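Long-range contacts in probable quinone reductase Qor (NADPH:quinone reductase) (Zeta-crystallin homolog protein) (Mycobacterium tuberculosis, PDB 4RVU), which binds NADPH and, as in related zeta-crystallin-like reductases, probably passes its electrons on to quinone substrates: residues 6-11 against 98-103; 14-19 against 49-54; 41-46 against 317-322. One frame throughout, in Å; residues are numbered along the deposited sequence.

Contact 1: 6-11 against 98-103; sequences HAIEVT and GAYAEF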
loop_
_atom_site.group_PDB
_atom_site.type_symbol
_atom_site.label_atom_id
_atom_site.label_comp_id
_atom_site.label_asym_id
_atom_site.label_seq_id
_atom_site.Cartn_x
_atom_site.Cartn_y
_atom_site.Cartn_z
ATOM N N HIS A 6 26.519 -33.751 -8.268
ATOM C CA HIS A 6 26.725 -33.001 -7.036
ATOM C C HIS A 6 25.565 -32.032 -6.783
ATOM O O HIS A 6 24.999 -31.466 -7.722
ATOM C CB HIS A 6 28.054 -32.248 -7.079
ATOM C CG HIS A 6 29.247 -33.142 -7.219
ATOM N ND1 HIS A 6 30.073 -33.117 -8.322
ATOM C CD2 HIS A 6 29.753 -34.090 -6.391
ATOM C CE1 HIS A 6 31.039 -34.008 -8.169
ATOM N NE2 HIS A 6 30.863 -34.613 -7.006
ATOM N N ALA A 7 25.209 -31.866 -5.512
ATOM C CA ALA A 7 24.132 -30.965 -5.106
ATOM C C ALA A 7 24.369 -30.493 -3.682
ATOM O O ALA A 7 25.143 -31.101 -2.938
ATOM C CB ALA A 7 22.767 -31.651 -5.216
ATOM N N ILE A 8 23.690 -29.412 -3.311
ATOM C CA ILE A 8 23.755 -28.889 -1.959
ATOM C C ILE A 8 22.413 -29.167 -1.295
ATOM O O ILE A 8 21.383 -28.571 -1.644
ATOM C CB ILE A 8 24.071 -27.383 -1.939
ATOM C CG1 ILE A 8 25.427 -27.100 -2.610
ATOM C CG2 ILE A 8 24.080 -26.847 -0.510
ATOM C CD1 ILE A 8 26.653 -27.478 -1.762
ATOM N N GLU A 9 22.414 -30.097 -0.352
ATOM C CA GLU A 9 21.162 -30.539 0.249
ATOM C C GLU A 9 21.069 -30.074 1.691
ATOM O O GLU A 9 22.072 -30.033 2.409
ATOM C CB GLU A 9 21.073 -32.061 0.185
ATOM C CG GLU A 9 19.856 -32.655 0.872
ATOM C CD GLU A 9 19.945 -34.160 0.959
ATOM O OE1 GLU A 9 20.846 -34.660 1.668
ATOM O OE2 GLU A 9 19.126 -34.839 0.309
ATOM N N VAL A 10 19.858 -29.717 2.104
ATOM C CA VAL A 10 19.575 -29.365 3.487
ATOM C C VAL A 10 18.737 -30.487 4.099
ATOM O O VAL A 10 17.637 -30.775 3.627
ATOM C CB VAL A 10 18.842 -28.016 3.563
ATOM C CG1 VAL A 10 18.467 -27.674 4.997
ATOM C CG2 VAL A 10 19.721 -26.924 2.971
ATOM N N THR A 11 19.290 -31.140 5.119
ATOM C CA THR A 11 18.640 -32.253 5.806
ATOM C C THR A 11 17.984 -31.734 7.079
ATOM O O THR A 11 16.938 -32.226 7.518
ATOM C CB THR A 11 19.669 -33.365 6.120
ATOM O OG1 THR A 11 19.947 -34.100 4.922
ATOM C CG2 THR A 11 19.152 -34.329 7.178
ATOM N N GLY A 98 15.628 -26.947 -6.737
ATOM C CA GLY A 98 16.933 -27.535 -6.464
ATOM C C GLY A 98 18.073 -26.977 -7.312
ATOM O O GLY A 98 18.893 -27.727 -7.842
ATOM N N ALA A 99 18.148 -25.654 -7.417
ATOM C CA ALA A 99 19.120 -25.017 -8.313
ATOM C C ALA A 99 20.591 -25.224 -7.933
ATOM O O ALA A 99 21.468 -25.164 -8.806
ATOM C CB ALA A 99 18.815 -23.520 -8.463
ATOM N N TYR A 100 20.885 -25.426 -6.648
ATOM C CA TYR A 100 22.287 -25.634 -6.246
ATOM C C TYR A 100 22.685 -27.078 -6.546
ATOM O O TYR A 100 22.812 -27.897 -5.627
ATOM C CB TYR A 100 22.518 -25.401 -4.749
ATOM C CG TYR A 100 22.443 -23.980 -4.199
ATOM C CD1 TYR A 100 21.750 -22.964 -4.855
ATOM C CD2 TYR A 100 23.062 -23.671 -2.992
ATOM C CE1 TYR A 100 21.658 -21.678 -4.299
ATOM C CE2 TYR A 100 22.988 -22.396 -2.436
ATOM C CZ TYR A 100 22.274 -21.413 -3.092
ATOM O OH TYR A 100 22.213 -20.164 -2.539
ATOM N N ALA A 101 22.876 -27.391 -7.825
ATOM C CA ALA A 101 23.189 -28.750 -8.268
ATOM C C ALA A 101 23.720 -28.683 -9.680
ATOM O O ALA A 101 23.615 -27.644 -10.324
ATOM C CB ALA A 101 21.939 -29.624 -8.229
ATOM N N GLU A 102 24.260 -29.794 -10.179
ATOM C CA GLU A 102 24.729 -29.828 -11.557
ATOM C C GLU A 102 23.563 -29.831 -12.532
ATOM O O GLU A 102 23.690 -29.352 -13.666
ATOM C CB GLU A 102 25.600 -31.056 -11.791
ATOM C CG GLU A 102 26.946 -30.962 -11.129
ATOM C CD GLU A 102 27.809 -32.151 -11.436
ATOM O OE1 GLU A 102 27.655 -33.175 -10.740
ATOM O OE2 GLU A 102 28.628 -32.060 -12.378
ATOM N N PHE A 103 22.431 -30.371 -12.076
ATOM C CA PHE A 103 21.212 -30.461 -12.872
ATOM C C PHE A 103 20.017 -30.139 -11.994
ATOM O O PHE A 103 19.972 -30.542 -10.823
ATOM C CB PHE A 103 21.026 -31.880 -13.426
ATOM C CG PHE A 103 22.107 -32.319 -14.380
ATOM C CD1 PHE A 103 23.287 -32.882 -13.903
ATOM C CD2 PHE A 103 21.925 -32.204 -15.753
ATOM C CE1 PHE A 103 24.276 -33.298 -14.783
ATOM C CE2 PHE A 103 22.908 -32.625 -16.641
ATOM C CZ PHE A 103 24.088 -33.166 -16.152
#

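Contact 2: 14-19 against 49-54; sequences GGPGVL and YFRSGQ. With NDP (NADPH dihydro-nicotinamide-adenine-dinucleotide phosphate), chain E.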
loop_
_atom_site.group_PDB
_atom_site.type_symbol
_atom_site.label_atom_id
_atom_site.label_comp_id
_atom_site.label_asym_id
_atom_site.label_seq_id
_atom_site.Cartn_x
_atom_site.Cartn_y
_atom_site.Cartn_z
ATOM N N GLY A 14 18.986 -24.507 9.635
ATOM C CA GLY A 14 19.942 -23.887 10.543
ATOM C C GLY A 14 20.865 -22.911 9.832
ATOM O O GLY A 14 20.477 -22.284 8.841
ATOM N N GLY A 15 22.090 -22.778 10.332
ATOM C CA GLY A 15 23.035 -21.832 9.765
ATOM C C GLY A 15 23.638 -22.330 8.471
ATOM O O GLY A 15 23.294 -23.422 8.004
ATOM N N PRO A 16 24.555 -21.543 7.888
ATOM C CA PRO A 16 25.218 -21.898 6.625
ATOM C C PRO A 16 25.846 -23.290 6.682
ATOM O O PRO A 16 26.022 -23.929 5.644
ATOM C CB PRO A 16 26.317 -20.835 6.501
ATOM C CG PRO A 16 25.794 -19.663 7.275
ATOM C CD PRO A 16 25.057 -20.270 8.436
ATOM N N GLY A 17 26.168 -23.746 7.892
ATOM C CA GLY A 17 26.786 -25.041 8.102
ATOM C C GLY A 17 25.979 -26.230 7.615
ATOM O O GLY A 17 26.553 -27.255 7.258
ATOM N N VAL A 18 24.652 -26.099 7.584
ATOM C CA VAL A 18 23.794 -27.205 7.148
ATOM C C VAL A 18 23.811 -27.425 5.629
ATOM O O VAL A 18 23.270 -28.416 5.127
ATOM C CB VAL A 18 22.328 -27.037 7.632
ATOM C CG1 VAL A 18 22.278 -26.761 9.123
ATOM C CG2 VAL A 18 21.623 -25.928 6.868
ATOM N N LEU A 19 24.419 -26.500 4.892
ATOM C CA LEU A 19 24.525 -26.658 3.444
ATOM C C LEU A 19 25.549 -27.745 3.073
ATOM O O LEU A 19 26.743 -27.464 2.916
ATOM C CB LEU A 19 24.878 -25.323 2.784
ATOM C CG LEU A 19 23.858 -24.202 2.991
ATOM C CD1 LEU A 19 24.435 -22.842 2.616
ATOM C CD2 LEU A 19 22.594 -24.492 2.198
ATOM N N TYR A 49 16.765 -17.831 3.959
ATOM C CA TYR A 49 15.546 -17.952 4.771
ATOM C C TYR A 49 15.046 -19.395 4.710
ATOM O O TYR A 49 14.553 -19.934 5.702
ATOM C CB TYR A 49 14.431 -16.999 4.300
ATOM C CG TYR A 49 14.765 -15.515 4.219
ATOM C CD1 TYR A 49 15.563 -14.882 5.172
ATOM C CD2 TYR A 49 14.252 -14.742 3.185
ATOM C CE1 TYR A 49 15.850 -13.514 5.074
ATOM C CE2 TYR A 49 14.530 -13.390 3.077
ATOM C CZ TYR A 49 15.333 -12.778 4.018
ATOM O OH TYR A 49 15.601 -11.420 3.885
ATOM N N PHE A 50 15.173 -20.023 3.541
ATOM C CA PHE A 50 14.839 -21.436 3.389
ATOM C C PHE A 50 15.829 -22.341 4.101
ATOM O O PHE A 50 15.450 -23.364 4.682
ATOM C CB PHE A 50 14.782 -21.832 1.916
ATOM C CG PHE A 50 13.509 -21.440 1.239
ATOM C CD1 PHE A 50 13.515 -20.532 0.192
ATOM C CD2 PHE A 50 12.300 -21.973 1.661
ATOM C CE1 PHE A 50 12.333 -20.167 -0.428
ATOM C CE2 PHE A 50 11.114 -21.611 1.049
ATOM C CZ PHE A 50 11.132 -20.711 -0.001
ATOM N N ARG A 51 17.104 -21.977 4.033
ATOM C CA ARG A 51 18.138 -22.736 4.715
ATOM C C ARG A 51 17.912 -22.679 6.228
ATOM O O ARG A 51 18.034 -23.693 6.922
ATOM C CB ARG A 51 19.511 -22.175 4.365
ATOM C CG ARG A 51 20.670 -23.024 4.861
ATOM C CD ARG A 51 21.469 -22.260 5.883
ATOM N NE ARG A 51 21.922 -20.988 5.346
ATOM C CZ ARG A 51 21.827 -19.818 5.970
ATOM N NH1 ARG A 51 21.304 -19.731 7.187
ATOM N NH2 ARG A 51 22.269 -18.730 5.370
ATOM N N SER A 52 17.564 -21.496 6.732
ATOM C CA SER A 52 17.409 -21.302 8.172
ATOM C C SER A 52 16.093 -21.871 8.701
ATOM O O SER A 52 15.948 -22.088 9.904
ATOM C CB SER A 52 17.540 -19.823 8.552
ATOM O OG SER A 52 16.397 -19.074 8.168
ATOM N N GLY A 53 15.142 -22.123 7.804
ATOM C CA GLY A 53 13.838 -22.627 8.204
ATOM C C GLY A 53 12.870 -21.505 8.531
ATOM O O GLY A 53 11.764 -21.750 9.019
ATOM N N GLN A 54 13.303 -20.270 8.282
ATOM C CA GLN A 54 12.447 -19.096 8.405
ATOM C C GLN A 54 11.242 -19.291 7.507
ATOM O O GLN A 54 10.109 -19.397 7.971
ATOM C CB GLN A 54 13.192 -17.857 7.928
ATOM C CG GLN A 54 13.583 -16.881 9.005
ATOM C CD GLN A 54 13.464 -15.448 8.524
ATOM O OE1 GLN A 54 12.455 -15.074 7.920
ATOM N NE2 GLN A 54 14.495 -14.639 8.778
HETATM P PA NDP E . 21.899 -8.279 -1.398
HETATM O O1A NDP E . 22.927 -8.606 -2.444
HETATM O O2A NDP E . 21.234 -6.933 -1.409
HETATM O O5B NDP E . 22.550 -8.519 0.052
HETATM C C5B NDP E . 21.907 -8.020 1.220
HETATM C C4B NDP E . 22.487 -6.648 1.521
HETATM O O4B NDP E . 21.701 -5.957 2.493
HETATM C C3B NDP E . 23.878 -6.753 2.118
HETATM O O3B NDP E . 24.887 -6.784 1.108
HETATM C C2B NDP E . 23.981 -5.513 2.983
HETATM O O2B NDP E . 24.641 -4.464 2.286
HETATM C C1B NDP E . 22.543 -5.119 3.284
HETATM N N9A NDP E . 22.319 -5.346 4.730
HETATM C C8A NDP E . 21.978 -4.409 5.631
HETATM N N7A NDP E . 21.871 -4.942 6.870
HETATM C C5A NDP E . 22.159 -6.250 6.775
HETATM C C6A NDP E . 22.235 -7.397 7.708
HETATM N N6A NDP E . 21.975 -7.237 9.024
HETATM N N1A NDP E . 22.574 -8.600 7.200
HETATM C C2A NDP E . 22.834 -8.765 5.892
HETATM N N3A NDP E . 22.785 -7.771 4.991
HETATM C C4A NDP E . 22.458 -6.512 5.361
HETATM O O3 NDP E . 20.774 -9.421 -1.432
HETATM P PN NDP E . 19.843 -9.655 -2.719
HETATM O O1N NDP E . 20.209 -8.644 -3.772
HETATM O O2N NDP E . 19.859 -11.128 -3.029
HETATM O O5D NDP E . 18.386 -9.284 -2.155
HETATM C C5D NDP E . 18.120 -7.983 -1.638
HETATM C C4D NDP E . 16.920 -8.037 -0.705
HETATM O O4D NDP E . 15.720 -8.155 -1.466
HETATM C C3D NDP E . 16.979 -9.256 0.193
HETATM O O3D NDP E . 16.487 -8.883 1.479
HETATM C C2D NDP E . 16.027 -10.248 -0.438
HETATM O O2D NDP E . 15.426 -11.068 0.566
HETATM C C1D NDP E . 15.009 -9.341 -1.109
HETATM N N1N NDP E . 14.400 -9.901 -2.316
HETATM C C2N NDP E . 13.070 -9.873 -2.424
HETATM C C3N NDP E . 12.411 -10.365 -3.540
HETATM C C7N NDP E . 10.914 -10.308 -3.590
HETATM O O7N NDP E . 10.338 -10.679 -4.597
HETATM N N7N NDP E . 10.255 -9.843 -2.530
HETATM C C4N NDP E . 13.181 -10.951 -4.701
HETATM C C5N NDP E . 14.618 -10.910 -4.464
HETATM C C6N NDP E . 15.166 -10.389 -3.297
HETATM P P2B NDP E . 25.179 -3.168 3.070
HETATM O O1X NDP E . 24.584 -3.295 4.443
HETATM O O2X NDP E . 26.674 -3.306 3.035
HETATM O O3X NDP E . 24.665 -2.009 2.267
#

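Contact 3: 41-46 against 317-322; sequences IGVNFI and QDLEAR. With NDP (NADPH dihydro-nicotinamide-adenine-dinucleotide phosphate), chain E.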
loop_
_atom_site.group_PDB
_atom_site.type_symbol
_atom_site.label_atom_id
_atom_site.label_comp_id
_atom_site.label_asym_id
_atom_site.label_seq_id
_atom_site.Cartn_x
_atom_site.Cartn_y
_atom_site.Cartn_z
ATOM N N ILE A 41 24.911 -20.620 -11.160
ATOM C CA ILE A 41 23.784 -20.744 -10.237
ATOM C C ILE A 41 23.680 -19.474 -9.415
ATOM O O ILE A 41 24.655 -19.044 -8.810
ATOM C CB ILE A 41 23.999 -21.958 -9.320
ATOM C CG1 ILE A 41 24.016 -23.236 -10.157
ATOM C CG2 ILE A 41 22.909 -22.055 -8.249
ATOM C CD1 ILE A 41 24.760 -24.371 -9.500
ATOM N N GLY A 42 22.495 -18.870 -9.374
ATOM C CA GLY A 42 22.333 -17.619 -8.657
ATOM C C GLY A 42 22.230 -17.830 -7.157
ATOM O O GLY A 42 21.631 -18.795 -6.691
ATOM N N VAL A 43 22.835 -16.927 -6.399
ATOM C CA VAL A 43 22.651 -16.896 -4.951
ATOM C C VAL A 43 21.692 -15.758 -4.604
ATOM O O VAL A 43 21.835 -14.639 -5.103
ATOM C CB VAL A 43 24.000 -16.734 -4.215
ATOM C CG1 VAL A 43 23.786 -16.597 -2.709
ATOM C CG2 VAL A 43 24.885 -17.939 -4.499
ATOM N N ASN A 44 20.697 -16.050 -3.773
ATOM C CA ASN A 44 19.712 -15.031 -3.408
ATOM C C ASN A 44 19.465 -15.015 -1.920
ATOM O O ASN A 44 19.532 -16.057 -1.279
ATOM C CB ASN A 44 18.411 -15.272 -4.168
ATOM C CG ASN A 44 18.580 -15.031 -5.644
ATOM O OD1 ASN A 44 18.627 -13.876 -6.086
ATOM N ND2 ASN A 44 18.727 -16.111 -6.417
ATOM N N PHE A 45 19.186 -13.837 -1.362
ATOM C CA PHE A 45 19.037 -13.746 0.087
ATOM C C PHE A 45 17.927 -14.661 0.596
ATOM O O PHE A 45 18.013 -15.190 1.706
ATOM C CB PHE A 45 18.805 -12.309 0.551
ATOM C CG PHE A 45 19.497 -11.991 1.841
ATOM C CD1 PHE A 45 18.951 -12.388 3.056
ATOM C CD2 PHE A 45 20.706 -11.323 1.836
ATOM C CE1 PHE A 45 19.605 -12.107 4.254
ATOM C CE2 PHE A 45 21.369 -11.040 3.017
ATOM C CZ PHE A 45 20.818 -11.432 4.229
ATOM N N ILE A 46 16.910 -14.884 -0.227
ATOM C CA ILE A 46 15.827 -15.780 0.158
ATOM C C ILE A 46 16.307 -17.203 0.383
ATOM O O ILE A 46 15.690 -17.942 1.155
ATOM C CB ILE A 46 14.643 -15.756 -0.848
ATOM C CG1 ILE A 46 13.382 -16.370 -0.222
ATOM C CG2 ILE A 46 14.985 -16.466 -2.126
ATOM C CD1 ILE A 46 12.178 -16.343 -1.142
ATOM N N GLN A 317 27.652 -17.455 4.223
ATOM C CA GLN A 317 28.363 -16.692 5.248
ATOM C C GLN A 317 28.652 -15.257 4.821
ATOM O O GLN A 317 28.339 -14.316 5.552
ATOM C CB GLN A 317 29.682 -17.375 5.627
ATOM C CG GLN A 317 29.500 -18.679 6.375
ATOM C CD GLN A 317 30.827 -19.327 6.740
ATOM O OE1 GLN A 317 31.805 -19.227 5.997
ATOM N NE2 GLN A 317 30.863 -19.998 7.886
ATOM N N ASP A 318 29.279 -15.094 3.655
ATOM C CA ASP A 318 29.641 -13.766 3.160
ATOM C C ASP A 318 28.406 -12.891 2.929
ATOM O O ASP A 318 28.424 -11.690 3.202
ATOM C CB ASP A 318 30.440 -13.875 1.853
ATOM C CG ASP A 318 31.798 -14.521 2.039
ATOM O OD1 ASP A 318 32.250 -14.660 3.196
ATOM O OD2 ASP A 318 32.422 -14.869 1.010
ATOM N N LEU A 319 27.334 -13.501 2.426
ATOM C CA LEU A 319 26.113 -12.769 2.120
ATOM C C LEU A 319 25.493 -12.235 3.407
ATOM O O LEU A 319 25.176 -11.043 3.511
ATOM C CB LEU A 319 25.126 -13.671 1.376
ATOM C CG LEU A 319 23.770 -13.078 1.018
ATOM C CD1 LEU A 319 23.956 -11.815 0.196
ATOM C CD2 LEU A 319 22.926 -14.097 0.260
ATOM N N GLU A 320 25.365 -13.111 4.399
ATOM C CA GLU A 320 24.774 -12.731 5.687
ATOM C C GLU A 320 25.645 -11.757 6.473
ATOM O O GLU A 320 25.146 -11.008 7.320
ATOM C CB GLU A 320 24.478 -13.973 6.531
ATOM C CG GLU A 320 23.400 -14.871 5.944
ATOM C CD GLU A 320 22.979 -15.991 6.882
ATOM O OE1 GLU A 320 23.735 -16.318 7.824
ATOM O OE2 GLU A 320 21.886 -16.548 6.663
ATOM N N ALA A 321 26.943 -11.759 6.188
ATOM C CA ALA A 321 27.888 -10.901 6.897
ATOM C C ALA A 321 28.055 -9.542 6.227
ATOM O O ALA A 321 28.890 -8.744 6.655
ATOM C CB ALA A 321 29.245 -11.595 7.044
ATOM N N ARG A 322 27.262 -9.281 5.184
ATOM C CA ARG A 322 27.291 -8.001 4.460
ATOM C C ARG A 322 28.596 -7.809 3.679
ATOM O O ARG A 322 29.000 -6.687 3.377
ATOM C CB ARG A 322 27.041 -6.816 5.416
ATOM C CG ARG A 322 25.876 -7.027 6.385
ATOM C CD ARG A 322 25.768 -5.894 7.420
ATOM N NE ARG A 322 25.318 -4.627 6.844
ATOM C CZ ARG A 322 24.947 -3.573 7.571
ATOM N NH1 ARG A 322 24.978 -3.642 8.899
ATOM N NH2 ARG A 322 24.540 -2.453 6.976
HETATM P PA NDP E . 21.899 -8.279 -1.398
HETATM O O1A NDP E . 22.927 -8.606 -2.444
HETATM O O2A NDP E . 21.234 -6.933 -1.409
HETATM O O5B NDP E . 22.550 -8.519 0.052
HETATM C C5B NDP E . 21.907 -8.020 1.220
HETATM C C4B NDP E . 22.487 -6.648 1.521
HETATM O O4B NDP E . 21.701 -5.957 2.493
HETATM C C3B NDP E . 23.878 -6.753 2.118
HETATM O O3B NDP E . 24.887 -6.784 1.108
HETATM C C2B NDP E . 23.981 -5.513 2.983
HETATM O O2B NDP E . 24.641 -4.464 2.286
HETATM C C1B NDP E . 22.543 -5.119 3.284
HETATM N N9A NDP E . 22.319 -5.346 4.730
HETATM C C8A NDP E . 21.978 -4.409 5.631
HETATM N N7A NDP E . 21.871 -4.942 6.870
HETATM C C5A NDP E . 22.159 -6.250 6.775
HETATM C C6A NDP E . 22.235 -7.397 7.708
HETATM N N6A NDP E . 21.975 -7.237 9.024
HETATM N N1A NDP E . 22.574 -8.600 7.200
HETATM C C2A NDP E . 22.834 -8.765 5.892
HETATM N N3A NDP E . 22.785 -7.771 4.991
HETATM C C4A NDP E . 22.458 -6.512 5.361
HETATM O O3 NDP E . 20.774 -9.421 -1.432
HETATM P PN NDP E . 19.843 -9.655 -2.719
HETATM O O1N NDP E . 20.209 -8.644 -3.772
HETATM O O2N NDP E . 19.859 -11.128 -3.029
HETATM O O5D NDP E . 18.386 -9.284 -2.155
HETATM C C5D NDP E . 18.120 -7.983 -1.638
HETATM C C4D NDP E . 16.920 -8.037 -0.705
HETATM O O4D NDP E . 15.720 -8.155 -1.466
HETATM C C3D NDP E . 16.979 -9.256 0.193
HETATM O O3D NDP E . 16.487 -8.883 1.479
HETATM C C2D NDP E . 16.027 -10.248 -0.438
HETATM O O2D NDP E . 15.426 -11.068 0.566
HETATM C C1D NDP E . 15.009 -9.341 -1.109
HETATM N N1N NDP E . 14.400 -9.901 -2.316
HETATM C C2N NDP E . 13.070 -9.873 -2.424
HETATM C C3N NDP E . 12.411 -10.365 -3.540
HETATM C C7N NDP E . 10.914 -10.308 -3.590
HETATM O O7N NDP E . 10.338 -10.679 -4.597
HETATM N N7N NDP E . 10.255 -9.843 -2.530
HETATM C C4N NDP E . 13.181 -10.951 -4.701
HETATM C C5N NDP E . 14.618 -10.910 -4.464
HETATM C C6N NDP E . 15.166 -10.389 -3.297
HETATM P P2B NDP E . 25.179 -3.168 3.070
HETATM O O1X NDP E . 24.584 -3.295 4.443
HETATM O O2X NDP E . 26.674 -3.306 3.035
HETATM O O3X NDP E . 24.665 -2.009 2.267
#

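Contact 1: 6-11 against 98-103
A single antiparallel beta bridge, Ala7 with Ala101, ties strand 5-10 to the loop that leads into strand 103-107 of the GroES-like domain. The loop comes up to the strand through Tyr100, the centre of an inverse gamma turn, whose carbonyl oxygen takes the amide of Ile8 almost along its C=O axis (Ile8 N to Tyr100 O, 2.9 Å). Tyr100 CB rests 3.8 Å from Ile8 CB; with CG anti to the carbonyl carbon (chi1 -70°), the ring turns its edge to Ile8 CB, which lies in the ring plane. Farther out, the hydroxyl is hydrogen-bonded to Asp47 and His316, so the ring is fixed at its far end too. Ala101 follows as the non-hydrogen-bonded partner of Ala7: the two methyls touch, CB to CB 3.7 Å, and Ala101 CA gives a CA-H...O contact to His6 O. Glu102 closes the bridge with its amide, N to His6 O 3.1 Å, and adds a side-chain bond. Its chain, extended beyond CG, runs alongside the His6 side chain with carboxylate and imidazole planes 25° apart. OE1 of Glu102 uses its anti lone pair to receive His6 N at 2.8 Å, nearly straight at 169°.

Contact 2: 14-19 against 49-54
Arg51, in the last turn of helix 45-52, carries most of this contact, bringing its side chain up against the turn that joins strands 5-10 and 20-24. That turn holds a short 3-10 segment, 16-18, and presents both carbonyls and apolar groups to the arginine. CG of Arg51 lies anti to the backbone N (chi1 -171°) and packs against two branched side chains, with Leu19 CD2 3.6 Å and Val18 CG2 3.7 Å from Arg51 CG. Bends at chi2 and chi3 then lay the chain over the glycine backbone; Arg51 CD comes to 3.0 Å from Gly15 O, a tight approach. The guanidinium is held at edge and face. NH1 of Arg51 gives Gly14 O a hydrogen bond of 3.2 Å that is almost straight (172°), lies in the guanidinium plane and falls on a carbonyl lone pair, while Pro16 N sits over one face, offset toward the rim.

Toward solvent, around the partly exposed Gly14 and Ser52, side-chain packing gives way to backbone contacts. Gly14 N bonds to Arg51 O at 3.0 Å, so a carbonyl of the last helical turn finds its donor in the opposing loop. Cover is thinner at Ser52, where CA approaches Gly14 O in a CA-H...O contact and Ser52 CB stays 3.8 Å from Gly14 O.

At the other end of the segment, Tyr49 points into the cofactor pocket, its OH weakly hydrogen-bonded to NADPH O2D at 3.3 Å. The charge of Arg51 is met mainly elsewhere, by a salt bridge from NH2 to Glu320, with His316 as a further partner. The buried cation is thus shared between a carboxylate, a backbone carbonyl and a histidine, which should help to stabilise its charged form and ties the loop, helix 45-52 and helix 312-320 together through one side chain.

Contact 3: 41-46 against 317-322
Phe45, at the start of helix 45-52, fills the angle between the bound NADPH and helix 312-320, and its side chain touches both. CB lies against the nicotinamide ribose, 3.6 Å from NADPH C3D, and CG remains near that same sugar carbon. An unusual chi1 of -142° then swings the ring so that CD2 meets two partners at once: C5B of the adenosine half, 3.6 Å from Phe45 CD2, and CG of Leu319, also 3.6 Å from Phe45 CD2. CE2 continues along the same pair. At the tip, CZ reaches the adenine, 3.7 Å from C2A, and passes close to the backbone of Glu320. One side chain thus runs along the cofactor, CB on the nicotinamide ribose and outer ring carbons on C5B and the adenine.

Leu319 reaches this ring with CG anti to its backbone N. Its CD1 faces Phe45 and the cofactor, and CD2 slides past Val43, where Val43 CG1 and Leu319 CD2 are 4.0 Å apart.

Nothing polar joins the two segments directly; the polar links run through NADPH. Phe45 N gives a hydrogen bond to the diphosphate oxygen O2N at 3.3 Å. On the other side, Arg322 ends helix 312-320 in a Schellman motif and lays its guanidinium over adenine N7A. Its NE and NH2 both grip O1X of the 2'-phosphate, at 2.8 Å from Arg322 NE and 2.7 Å from Arg322 NH2. This pairing with the group that sets NADPH apart from NADH is consistent with a preference for NADPH, while the apolar Phe45-Leu319 contact lies against the adenosine half, beside the diphosphate.

Overall arrangement
Contacts 1 and 3 are largely buried, whereas contact 2 is only partly so, with Gly14 and Gly15 partly exposed. Backbone pairing dominates contact 1, an arginine among carbonyls and apolar groups contact 2, and apolar packing beside a cofactor contact 3. Helix 45-52 serves both contacts 2 and 3, its end in one and its start in the other, and the Arg51-Glu320 salt bridge (Arg51 NH2 to Glu320 OE2, 2.6 Å) joins them directly. Leu19 packs on Ile8 and Val10, connecting contact 2 to contact 1, while Ile41 of contact 3 lies against Tyr100 and the loop backbone of contact 1. NADPH touches contacts 2 and 3, weakly at Tyr49 and extensively at Phe45 and Arg322.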